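Local coordinates for FeeM (Uncultured bacterium, PDB 2G0B), which probably catalyses the transfer of a long-chain acyl group from an acyl carrier protein to the amino group of tyrosine, making N-acyl amino acids, at residues Y34-F40 against Y165-A170; T63-D69 against L94-F100; N144-D148 against A170-R175. All coordinates share one frame; numbering follows the deposited sequence.

Overall arrangement
All three contacts border bound N-dodecanoyl-L-tyrosine, yet each meets it mainly at a different place. Contact 1 lines its tyrosyl ring, contact 2 binds a carboxylate oxygen and lies along the start of the acyl chain, and contact 3 binds the phenol oxygen. The centres of contacts 1 and 2 lie about 15 Å apart, those of contacts 1 and 3 about 14 Å, and those of contacts 2 and 3 about 15 Å. Contact 1 touches both others: Phe40 packs on Val98 and Gln99, and contact 3 shares Ala170 with it. Contacts 2 and 3, about 7 Å apart at their nearest atoms, reach the same mixed sheet, with strand 138-143 between strands 94-102 and 170-178.

Contact 1: residues Y34-F40 against Y165-A170; sequences YAIDESF and YGTVNA. With NLT (N-dodecanoyl-L-tyrosine), chain I.
With Tyr34 CG opposite its carbonyl carbon (chi1 -58°) and Val168 CG1 opposite its backbone nitrogen (chi1 -171°), the two side chains lie alongside each other, pointing the same way, and Tyr34 CB meets Val168 CG1 at 3.4 Å. The valine belongs to the turn of the hairpin joining strands 157-165 and 170-178 in this GNAT-like fold, where Asn169 and Ala170 both face Tyr165 in a G1 beta bulge. Loop 34-37 lies against that turn, and the two backbones are tied by one nearly straight bond, Ala35 N to Val168 O, at 2.8 Å with an N-H...O angle of 175°.

Both segments line the ligand's tyrosyl ring. NLT CE2 sits over one face of the Tyr34 ring, 3.6 Å from Tyr34 CE1 and offset toward its rim, while Val168 CG1 approaches NLT CE2 to 3.5 Å. Tyr165 offers its ring edge instead, Tyr165 CD2 lying 3.9 Å from NLT CD1. Beyond Ala35 the loop enters helix 38-44, whose N-cap residue Asp37 accepts from Ser39 N through OD1 at 3.0 Å. The methyl Thr167 CG2 fits between Asp37 CB, at 3.7 Å, and Phe40 CE1, at 3.6 Å.

Contact 2: residues T63-D69 against L94-F100; sequences TISIIND and LAEVVQF. With NLT (N-dodecanoyl-L-tyrosine), chain I.
The Phe100 ring receives Thr63 O at its edge, near the ring plane, with Phe100 CD1 3.5 Å from that oxygen. Ile64 CD1 and NLT C4 both come to the ring obliquely, the methyl at 3.7 Å from Phe100 CD1, and the ring of Phe124 meets it with the planes about 55° apart. Phe100 CG stands opposite its backbone nitrogen (chi1 171°), which sets the ring beside the end of Ile64.

Strands 63-68 and 94-100 run antiparallel. Two hydrogen-bonded pairs join them, Ser65 with Val98 and Ile67 with Glu96, each bonded in both directions, and Val98 N reaches Ser65 O at 2.8 Å. Asp69 N to Leu94 O extends the pairing at one end. At the other the register slips: between the pair Ser65-Val98 and the backbone bonding of Thr63 with Ala101, the single residue Ile64 faces both Gln99 and Phe100, which defines a beta bulge. A bulge in the central strand recurs in the GNAT fold, and here it turns backbone N-H groups to the ligand. Gln99 has a left-handed backbone conformation (phi 55° with a positive psi), and its N donates to the carboxylate atom NLT O at 3.1 Å, while Phe100 N gives a weak bond to the acyl carbonyl NLT OL at 3.3 Å.

On the face bearing Ile64, Ile66 and Val97, Ile64 CD1 meets Val97 CG1 at 3.7 Å and also borders the acyl chain at NLT C5. On the other face Ile67 CD1 leans on Val98 CG1 at 3.6 Å. The buried Glu96 carboxylate is satisfied from outside the pair, OE2 by Met76 N and OE1 by Ser142 OG, and Asp69 OD2 forms a salt bridge to Arg88.

Contact 3: residues N144-D148 against A170-R175; sequences NPKHD and APAIAR. With NLT (N-dodecanoyl-L-tyrosine), chain I.
Asn144 and Pro171 meet at the phenol oxygen of the ligand, which two groups grip: Asn144 ND2 donates to NLT OH at 2.7 Å with an N-H...O angle of 146°, and NLT OH donates to Pro171 O at 2.8 Å. The oxygen thus acts as acceptor and donor at once, which probably helps to set how deep the tyrosyl group sits. Asn144 CG lies opposite the backbone nitrogen (chi1 -167°), bringing the amide beside the phenol.

The other end of that amide holds its own loop: Asn144 OD1 accepts from Lys146 N at 3.3 Å, an Asx turn. This loop links strand 138-143 to helix 148-153 in the GNAT-like fold, and strand 170-178, whose first residues border the phenol, is the antiparallel neighbour of 138-143, with Ile173 bonded to Ile143.

Farther along, the Pro145 and Pro171 side chains cross at about a right angle, with Pro145 CG 3.9 Å from Pro171 CB. Pro145 CA also approaches Ile173 CD1, at 3.7 Å. Asp148 and Arg175 are paired as a salt bridge, but their modelled ends are too close, so its detail is doubtful. Arg175 has a second partner: its NE is hydrogen-bonded to Phe156 O.

Contact 1: residues Y34-F40 against Y165-A170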
loop_
_atom_site.group_PDB
_atom_site.type_symbol
_atom_site.label_atom_id
_atom_site.label_comp_id
_atom_site.label_asym_id
_atom_site.label_seq_id
_atom_site.Cartn_x
_atom_site.Cartn_y
_atom_site.Cartn_z
ATOM N N TYR A 34 8.218 -3.327 13.757
ATOM C CA TYR A 34 8.895 -2.949 12.519
ATOM C C TYR A 34 9.737 -1.708 12.768
ATOM O O TYR A 34 9.360 -0.848 13.567
ATOM C CB TYR A 34 7.882 -2.631 11.431
ATOM C CG TYR A 34 6.910 -3.742 11.075
ATOM C CD1 TYR A 34 5.702 -3.440 10.452
ATOM C CD2 TYR A 34 7.202 -5.092 11.331
ATOM C CE1 TYR A 34 4.800 -4.427 10.114
ATOM C CE2 TYR A 34 6.298 -6.090 10.992
ATOM C CZ TYR A 34 5.095 -5.741 10.380
ATOM O OH TYR A 34 4.175 -6.692 10.043
ATOM N N ALA A 35 10.866 -1.601 12.073
ATOM C CA ALA A 35 11.726 -0.425 12.193
ATOM C C ALA A 35 11.243 0.713 11.282
ATOM O O ALA A 35 10.808 0.481 10.158
ATOM C CB ALA A 35 13.159 -0.783 11.882
ATOM N N ILE A 36 11.297 1.940 11.787
ATOM C CA ILE A 36 10.939 3.100 10.978
ATOM C C ILE A 36 12.174 3.745 10.351
ATOM O O ILE A 36 13.083 4.214 11.044
ATOM C CB ILE A 36 10.087 4.126 11.772
ATOM C CG1 ILE A 36 10.554 4.208 13.226
ATOM C CG2 ILE A 36 8.640 3.722 11.742
ATOM C CD1 ILE A 36 10.322 5.603 13.901
ATOM N N ASP A 37 12.201 3.717 9.024
ATOM C CA ASP A 37 13.308 4.219 8.237
ATOM C C ASP A 37 12.903 5.520 7.580
ATOM O O ASP A 37 11.753 5.669 7.124
ATOM C CB ASP A 37 13.661 3.197 7.163
ATOM C CG ASP A 37 15.040 3.402 6.587
ATOM O OD1 ASP A 37 15.313 4.506 6.065
ATOM O OD2 ASP A 37 15.911 2.500 6.584
ATOM N N GLU A 38 13.857 6.449 7.484
ATOM C CA GLU A 38 13.587 7.786 6.942
ATOM C C GLU A 38 13.477 7.816 5.410
ATOM O O GLU A 38 13.068 8.829 4.833
ATOM C CB GLU A 38 14.631 8.789 7.431
ATOM C CG GLU A 38 14.231 9.509 8.718
ATOM C CD GLU A 38 15.318 10.454 9.243
ATOM O OE1 GLU A 38 16.528 10.144 9.075
ATOM O OE2 GLU A 38 14.958 11.505 9.834
ATOM N N SER A 39 13.814 6.694 4.767
ATOM C CA SER A 39 13.730 6.566 3.313
ATOM C C SER A 39 12.289 6.619 2.808
ATOM O O SER A 39 12.029 7.134 1.719
ATOM C CB SER A 39 14.379 5.268 2.860
ATOM O OG SER A 39 13.690 4.154 3.393
ATOM N N PHE A 40 11.360 6.079 3.602
ATOM C CA PHE A 40 9.953 6.028 3.223
ATOM C C PHE A 40 9.339 7.419 3.204
ATOM O O PHE A 40 8.571 7.747 2.306
ATOM C CB PHE A 40 9.172 5.131 4.176
ATOM C CG PHE A 40 9.185 3.680 3.796
ATOM C CD1 PHE A 40 9.730 2.733 4.653
ATOM C CD2 PHE A 40 8.624 3.253 2.594
ATOM C CE1 PHE A 40 9.725 1.384 4.316
ATOM C CE2 PHE A 40 8.627 1.907 2.249
ATOM C CZ PHE A 40 9.178 0.971 3.111
ATOM N N TYR A 165 13.574 -7.941 4.766
ATOM C CA TYR A 165 13.509 -6.556 4.325
ATOM C C TYR A 165 14.239 -5.705 5.353
ATOM O O TYR A 165 13.703 -5.422 6.421
ATOM C CB TYR A 165 12.045 -6.125 4.190
ATOM C CG TYR A 165 11.782 -4.884 3.345
ATOM C CD1 TYR A 165 12.812 -4.228 2.663
ATOM C CD2 TYR A 165 10.481 -4.364 3.229
ATOM C CE1 TYR A 165 12.553 -3.096 1.885
ATOM C CE2 TYR A 165 10.219 -3.236 2.461
ATOM C CZ TYR A 165 11.254 -2.605 1.799
ATOM O OH TYR A 165 10.992 -1.494 1.044
ATOM N N GLY A 166 15.478 -5.323 5.027
ATOM C CA GLY A 166 16.348 -4.589 5.941
ATOM C C GLY A 166 15.785 -3.255 6.398
ATOM O O GLY A 166 15.916 -2.893 7.575
ATOM N N THR A 167 15.151 -2.537 5.464
ATOM C CA THR A 167 14.482 -1.264 5.735
ATOM C C THR A 167 13.555 -1.359 6.946
ATOM O O THR A 167 13.578 -0.498 7.836
ATOM C CB THR A 167 13.659 -0.836 4.502
ATOM O OG1 THR A 167 14.485 -0.875 3.337
ATOM C CG2 THR A 167 13.265 0.612 4.593
ATOM N N VAL A 168 12.775 -2.433 6.991
ATOM C CA VAL A 168 11.764 -2.614 8.015
ATOM C C VAL A 168 12.226 -3.542 9.158
ATOM O O VAL A 168 11.612 -3.556 10.233
ATOM C CB VAL A 168 10.462 -3.146 7.385
ATOM C CG1 VAL A 168 9.374 -3.120 8.360
ATOM C CG2 VAL A 168 10.073 -2.298 6.202
ATOM N N ASN A 169 13.350 -4.242 8.942
ATOM C CA ASN A 169 13.803 -5.339 9.818
ATOM C C ASN A 169 12.680 -6.327 10.136
ATOM O O ASN A 169 12.345 -6.571 11.303
ATOM C CB ASN A 169 14.504 -4.836 11.095
ATOM C CG ASN A 169 15.536 -5.840 11.632
ATOM O OD1 ASN A 169 16.620 -6.005 11.063
ATOM N ND2 ASN A 169 15.189 -6.525 12.718
ATOM N N ALA A 170 12.083 -6.852 9.071
ATOM C CA ALA A 170 11.002 -7.816 9.156
ATOM C C ALA A 170 10.987 -8.633 7.851
ATOM O O ALA A 170 11.535 -8.180 6.838
ATOM C CB ALA A 170 9.691 -7.098 9.361
HETATM N N NLT I . 4.211 -2.824 3.241
HETATM C C1 NLT I . 2.921 -2.476 3.166
HETATM O OL NLT I . 2.437 -1.528 3.775
HETATM C C2 NLT I . 2.048 -3.353 2.282
HETATM C C3 NLT I . 1.095 -2.542 1.394
HETATM C C4 NLT I . -0.114 -3.380 0.946
HETATM C C5 NLT I . -1.078 -2.559 0.083
HETATM C C6 NLT I . -2.090 -3.424 -0.668
HETATM C C7 NLT I . -2.789 -2.640 -1.781
HETATM C C8 NLT I . -4.086 -3.318 -2.205
HETATM C C9 NLT I . -4.789 -2.601 -3.367
HETATM C C10 NLT I . -5.357 -3.653 -4.318
HETATM C C11 NLT I . -5.980 -3.082 -5.592
HETATM C C12 NLT I . -6.766 -4.175 -6.319
HETATM C CA NLT I . 5.197 -2.188 4.116
HETATM C CB NLT I . 6.552 -2.872 3.965
HETATM C CG NLT I . 6.687 -4.050 4.906
HETATM C CD2 NLT I . 6.587 -3.870 6.279
HETATM C CE2 NLT I . 6.711 -4.952 7.132
HETATM C CZ NLT I . 6.952 -6.209 6.616
HETATM C CE1 NLT I . 7.048 -6.397 5.243
HETATM C CD1 NLT I . 6.918 -5.317 4.387
HETATM O OH NLT I . 7.074 -7.242 7.436
HETATM C C NLT I . 5.406 -0.738 3.791
HETATM O O NLT I . 5.369 -0.393 2.591
HETATM O O2 NLT I . 5.612 0.077 4.727
#

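Contact 2: residues T63-D69 against L94-F100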
loop_
_atom_site.group_PDB
_atom_site.type_symbol
_atom_site.label_atom_id
_atom_site.label_comp_id
_atom_site.label_asym_id
_atom_site.label_seq_id
_atom_site.Cartn_x
_atom_site.Cartn_y
_atom_site.Cartn_z
ATOM N N THR A 63 -4.152 5.158 6.553
ATOM C CA THR A 63 -3.463 5.777 5.430
ATOM C C THR A 63 -2.833 4.749 4.510
ATOM O O THR A 63 -2.513 3.641 4.930
ATOM C CB THR A 63 -2.406 6.783 5.932
ATOM O OG1 THR A 63 -1.605 7.217 4.834
ATOM C CG2 THR A 63 -1.396 6.118 6.858
ATOM N N ILE A 64 -2.697 5.117 3.241
ATOM C CA ILE A 64 -1.998 4.299 2.247
ATOM C C ILE A 64 -1.387 5.211 1.193
ATOM O O ILE A 64 -1.970 6.224 0.832
ATOM C CB ILE A 64 -2.962 3.219 1.601
ATOM C CG1 ILE A 64 -2.162 2.100 0.936
ATOM C CG2 ILE A 64 -3.942 3.848 0.607
ATOM C CD1 ILE A 64 -2.935 0.807 0.770
ATOM N N SER A 65 -0.186 4.887 0.748
ATOM C CA SER A 65 0.452 5.666 -0.305
ATOM C C SER A 65 0.820 4.813 -1.514
ATOM O O SER A 65 0.820 3.589 -1.452
ATOM C CB SER A 65 1.687 6.399 0.221
ATOM O OG SER A 65 1.393 7.158 1.376
ATOM N N ILE A 66 1.118 5.480 -2.616
ATOM C CA ILE A 66 1.554 4.814 -3.830
ATOM C C ILE A 66 2.714 5.600 -4.452
ATOM O O ILE A 66 2.636 6.819 -4.580
ATOM C CB ILE A 66 0.358 4.647 -4.826
ATOM C CG1 ILE A 66 0.854 4.311 -6.230
ATOM C CG2 ILE A 66 -0.524 5.884 -4.856
ATOM C CD1 ILE A 66 -0.077 3.386 -6.984
ATOM N N ILE A 67 3.808 4.906 -4.770
ATOM C CA ILE A 67 4.977 5.545 -5.374
ATOM C C ILE A 67 5.158 5.097 -6.817
ATOM O O ILE A 67 5.263 3.909 -7.093
ATOM C CB ILE A 67 6.239 5.231 -4.564
ATOM C CG1 ILE A 67 5.976 5.441 -3.071
ATOM C CG2 ILE A 67 7.430 6.085 -5.055
ATOM C CD1 ILE A 67 7.110 5.006 -2.189
ATOM N N ASN A 68 5.196 6.054 -7.734
ATOM C CA ASN A 68 5.360 5.744 -9.144
ATOM C C ASN A 68 6.814 5.546 -9.526
ATOM O O ASN A 68 7.694 6.263 -9.042
ATOM C CB ASN A 68 4.727 6.829 -10.006
ATOM C CG ASN A 68 3.294 6.534 -10.331
ATOM O OD1 ASN A 68 2.398 7.315 -10.011
ATOM N ND2 ASN A 68 3.056 5.390 -10.955
ATOM N N ASP A 69 7.066 4.559 -10.384
ATOM C CA ASP A 69 8.415 4.270 -10.852
ATOM C C ASP A 69 9.007 5.464 -11.608
ATOM O O ASP A 69 8.621 5.756 -12.737
ATOM C CB ASP A 69 8.423 3.020 -11.732
ATOM C CG ASP A 69 9.791 2.361 -11.809
ATOM O OD1 ASP A 69 10.750 2.848 -11.153
ATOM O OD2 ASP A 69 10.004 1.340 -12.504
ATOM N N LEU A 94 5.385 0.665 -13.607
ATOM C CA LEU A 94 5.259 0.044 -12.296
ATOM C C LEU A 94 4.968 1.078 -11.228
ATOM O O LEU A 94 5.281 2.261 -11.384
ATOM C CB LEU A 94 6.525 -0.735 -11.928
ATOM C CG LEU A 94 7.175 -1.607 -12.992
ATOM C CD1 LEU A 94 8.490 -2.140 -12.472
ATOM C CD2 LEU A 94 6.258 -2.741 -13.403
ATOM N N ALA A 95 4.345 0.625 -10.149
ATOM C CA ALA A 95 4.095 1.457 -8.987
ATOM C C ALA A 95 4.018 0.572 -7.770
ATOM O O ALA A 95 3.493 -0.536 -7.835
ATOM C CB ALA A 95 2.818 2.238 -9.154
ATOM N N GLU A 96 4.582 1.036 -6.668
ATOM C CA GLU A 96 4.558 0.261 -5.446
ATOM C C GLU A 96 3.600 0.896 -4.461
ATOM O O GLU A 96 3.665 2.101 -4.211
ATOM C CB GLU A 96 5.963 0.138 -4.850
ATOM C CG GLU A 96 5.966 -0.276 -3.390
ATOM C CD GLU A 96 7.270 -0.921 -2.925
ATOM O OE1 GLU A 96 7.208 -1.764 -1.991
ATOM O OE2 GLU A 96 8.354 -0.576 -3.455
ATOM N N VAL A 97 2.675 0.093 -3.943
ATOM C CA VAL A 97 1.771 0.542 -2.895
ATOM C C VAL A 97 2.463 0.353 -1.555
ATOM O O VAL A 97 2.901 -0.755 -1.212
ATOM C CB VAL A 97 0.435 -0.211 -2.917
ATOM C CG1 VAL A 97 -0.549 0.470 -2.032
ATOM C CG2 VAL A 97 -0.106 -0.283 -4.322
ATOM N N VAL A 98 2.524 1.430 -0.786
ATOM C CA VAL A 98 3.450 1.515 0.319
ATOM C C VAL A 98 2.834 2.277 1.539
ATOM O O VAL A 98 1.833 2.990 1.388
ATOM C CB VAL A 98 4.754 2.172 -0.210
ATOM C CG1 VAL A 98 4.980 3.554 0.367
ATOM C CG2 VAL A 98 5.919 1.279 -0.012
ATOM N N GLN A 99 3.416 2.067 2.733
ATOM C CA GLN A 99 3.024 2.774 3.980
ATOM C C GLN A 99 1.530 2.650 4.329
ATOM O O GLN A 99 0.882 3.626 4.727
ATOM C CB GLN A 99 3.470 4.253 3.973
ATOM C CG GLN A 99 4.970 4.480 3.837
ATOM C CD GLN A 99 5.721 4.464 5.171
ATOM O OE1 GLN A 99 6.249 3.425 5.588
ATOM N NE2 GLN A 99 5.809 5.620 5.814
ATOM N N PHE A 100 0.996 1.447 4.152
ATOM C CA PHE A 100 -0.363 1.140 4.542
ATOM C C PHE A 100 -0.402 0.896 6.049
ATOM O O PHE A 100 0.325 0.043 6.573
ATOM C CB PHE A 100 -0.860 -0.087 3.777
ATOM C CG PHE A 100 -2.176 -0.622 4.265
ATOM C CD1 PHE A 100 -3.258 0.215 4.453
ATOM C CD2 PHE A 100 -2.334 -1.971 4.511
ATOM C CE1 PHE A 100 -4.452 -0.275 4.898
ATOM C CE2 PHE A 100 -3.535 -2.471 4.957
ATOM C CZ PHE A 100 -4.593 -1.624 5.149
HETATM N N NLT I . 4.211 -2.824 3.241
HETATM C C1 NLT I . 2.921 -2.476 3.166
HETATM O OL NLT I . 2.437 -1.528 3.775
HETATM C C2 NLT I . 2.048 -3.353 2.282
HETATM C C3 NLT I . 1.095 -2.542 1.394
HETATM C C4 NLT I . -0.114 -3.380 0.946
HETATM C C5 NLT I . -1.078 -2.559 0.083
HETATM C C6 NLT I . -2.090 -3.424 -0.668
HETATM C C7 NLT I . -2.789 -2.640 -1.781
HETATM C C8 NLT I . -4.086 -3.318 -2.205
HETATM C C9 NLT I . -4.789 -2.601 -3.367
HETATM C C10 NLT I . -5.357 -3.653 -4.318
HETATM C C11 NLT I . -5.980 -3.082 -5.592
HETATM C C12 NLT I . -6.766 -4.175 -6.319
HETATM C CA NLT I . 5.197 -2.188 4.116
HETATM C CB NLT I . 6.552 -2.872 3.965
HETATM C CG NLT I . 6.687 -4.050 4.906
HETATM C CD2 NLT I . 6.587 -3.870 6.279
HETATM C CE2 NLT I . 6.711 -4.952 7.132
HETATM C CZ NLT I . 6.952 -6.209 6.616
HETATM C CE1 NLT I . 7.048 -6.397 5.243
HETATM C CD1 NLT I . 6.918 -5.317 4.387
HETATM O OH NLT I . 7.074 -7.242 7.436
HETATM C C NLT I . 5.406 -0.738 3.791
HETATM O O NLT I . 5.369 -0.393 2.591
HETATM O O2 NLT I . 5.612 0.077 4.727
#

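Contact 3: residues N144-D148 against A170-R175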
loop_
_atom_site.group_PDB
_atom_site.type_symbol
_atom_site.label_atom_id
_atom_site.label_comp_id
_atom_site.label_asym_id
_atom_site.label_seq_id
_atom_site.Cartn_x
_atom_site.Cartn_y
_atom_site.Cartn_z
ATOM N N ASN A 144 4.177 -8.215 4.858
ATOM C CA ASN A 144 4.472 -9.176 5.894
ATOM C C ASN A 144 3.778 -10.495 5.574
ATOM O O ASN A 144 2.599 -10.490 5.208
ATOM C CB ASN A 144 3.992 -8.659 7.232
ATOM C CG ASN A 144 4.540 -9.442 8.374
ATOM O OD1 ASN A 144 4.030 -10.506 8.707
ATOM N ND2 ASN A 144 5.619 -8.949 8.964
ATOM N N PRO A 145 4.496 -11.620 5.706
ATOM C CA PRO A 145 3.955 -12.944 5.376
ATOM C C PRO A 145 2.595 -13.289 5.991
ATOM O O PRO A 145 1.969 -14.239 5.533
ATOM C CB PRO A 145 5.019 -13.893 5.924
ATOM C CG PRO A 145 6.253 -13.121 5.900
ATOM C CD PRO A 145 5.902 -11.707 6.148
ATOM N N LYS A 146 2.142 -12.535 6.992
ATOM C CA LYS A 146 0.871 -12.855 7.654
ATOM C C LYS A 146 -0.343 -12.480 6.818
ATOM O O LYS A 146 -1.412 -13.083 6.964
ATOM C CB LYS A 146 0.786 -12.266 9.076
ATOM C CG LYS A 146 0.740 -10.755 9.161
ATOM C CD LYS A 146 1.302 -10.287 10.486
ATOM C CE LYS A 146 1.077 -8.820 10.705
ATOM N NZ LYS A 146 1.086 -8.513 12.164
ATOM N N HIS A 147 -0.165 -11.520 5.917
ATOM C CA HIS A 147 -1.242 -11.096 5.032
ATOM C C HIS A 147 -1.090 -11.674 3.639
ATOM O O HIS A 147 -1.804 -11.291 2.727
ATOM C CB HIS A 147 -1.299 -9.581 4.964
ATOM C CG HIS A 147 -1.488 -8.934 6.293
ATOM N ND1 HIS A 147 -2.669 -9.022 7.000
ATOM C CD2 HIS A 147 -0.641 -8.208 7.058
ATOM C CE1 HIS A 147 -2.545 -8.364 8.140
ATOM N NE2 HIS A 147 -1.321 -7.868 8.203
ATOM N N ASP A 148 -0.176 -12.626 3.497
ATOM C CA ASP A 148 0.142 -13.218 2.204
ATOM C C ASP A 148 -1.072 -13.826 1.534
ATOM O O ASP A 148 -1.334 -13.583 0.356
ATOM C CB ASP A 148 1.225 -14.277 2.355
ATOM C CG ASP A 148 1.667 -14.839 1.038
ATOM O OD1 ASP A 148 1.685 -16.081 0.888
ATOM O OD2 ASP A 148 2.011 -14.115 0.084
ATOM N N ALA A 170 12.083 -6.852 9.071
ATOM C CA ALA A 170 11.002 -7.816 9.156
ATOM C C ALA A 170 10.987 -8.633 7.851
ATOM O O ALA A 170 11.535 -8.180 6.838
ATOM C CB ALA A 170 9.691 -7.098 9.361
ATOM N N PRO A 171 10.416 -9.847 7.877
ATOM C CA PRO A 171 10.304 -10.669 6.661
ATOM C C PRO A 171 9.342 -10.057 5.658
ATOM O O PRO A 171 8.424 -9.328 6.063
ATOM C CB PRO A 171 9.722 -11.985 7.182
ATOM C CG PRO A 171 9.950 -11.962 8.638
ATOM C CD PRO A 171 9.877 -10.546 9.060
ATOM N N ALA A 172 9.540 -10.348 4.371
ATOM C CA ALA A 172 8.651 -9.842 3.311
ATOM C C ALA A 172 8.618 -10.757 2.088
ATOM O O ALA A 172 9.635 -11.361 1.736
ATOM C CB ALA A 172 9.068 -8.429 2.894
ATOM N N ILE A 173 7.441 -10.876 1.460
ATOM C CA ILE A 173 7.343 -11.424 0.097
ATOM C C ILE A 173 6.855 -10.348 -0.843
ATOM O O ILE A 173 6.146 -9.432 -0.427
ATOM C CB ILE A 173 6.407 -12.695 -0.000
ATOM C CG1 ILE A 173 5.047 -12.427 0.571
ATOM C CG2 ILE A 173 6.968 -13.857 0.765
ATOM C CD1 ILE A 173 4.800 -13.275 1.811
ATOM N N ALA A 174 7.234 -10.452 -2.111
ATOM C CA ALA A 174 6.787 -9.496 -3.120
ATOM C C ALA A 174 5.662 -10.082 -3.932
ATOM O O ALA A 174 5.731 -11.235 -4.361
ATOM C CB ALA A 174 7.921 -9.100 -4.017
ATOM N N ARG A 175 4.602 -9.294 -4.099
ATOM C CA ARG A 175 3.473 -9.659 -4.949
ATOM C C ARG A 175 3.145 -8.513 -5.903
ATOM O O ARG A 175 3.356 -7.351 -5.587
ATOM C CB ARG A 175 2.231 -10.020 -4.117
ATOM C CG ARG A 175 2.471 -10.997 -2.993
ATOM C CD ARG A 175 1.216 -11.634 -2.424
ATOM N NE ARG A 175 0.685 -12.654 -3.318
ATOM C CZ ARG A 175 0.819 -13.957 -3.140
ATOM N NH1 ARG A 175 1.464 -14.425 -2.096
ATOM N NH2 ARG A 175 0.304 -14.802 -4.021
HETATM N N NLT I . 4.211 -2.824 3.241
HETATM C C1 NLT I . 2.921 -2.476 3.166
HETATM O OL NLT I . 2.437 -1.528 3.775
HETATM C C2 NLT I . 2.048 -3.353 2.282
HETATM C C3 NLT I . 1.095 -2.542 1.394
HETATM C C4 NLT I . -0.114 -3.380 0.946
HETATM C C5 NLT I . -1.078 -2.559 0.083
HETATM C C6 NLT I . -2.090 -3.424 -0.668
HETATM C C7 NLT I . -2.789 -2.640 -1.781
HETATM C C8 NLT I . -4.086 -3.318 -2.205
HETATM C C9 NLT I . -4.789 -2.601 -3.367
HETATM C C10 NLT I . -5.357 -3.653 -4.318
HETATM C C11 NLT I . -5.980 -3.082 -5.592
HETATM C C12 NLT I . -6.766 -4.175 -6.319
HETATM C CA NLT I . 5.197 -2.188 4.116
HETATM C CB NLT I . 6.552 -2.872 3.965
HETATM C CG NLT I . 6.687 -4.050 4.906
HETATM C CD2 NLT I . 6.587 -3.870 6.279
HETATM C CE2 NLT I . 6.711 -4.952 7.132
HETATM C CZ NLT I . 6.952 -6.209 6.616
HETATM C CE1 NLT I . 7.048 -6.397 5.243
HETATM C CD1 NLT I . 6.918 -5.317 4.387
HETATM O OH NLT I . 7.074 -7.242 7.436
HETATM C C NLT I . 5.406 -0.738 3.791
HETATM O O NLT I . 5.369 -0.393 2.591
HETATM O O2 NLT I . 5.612 0.077 4.727
#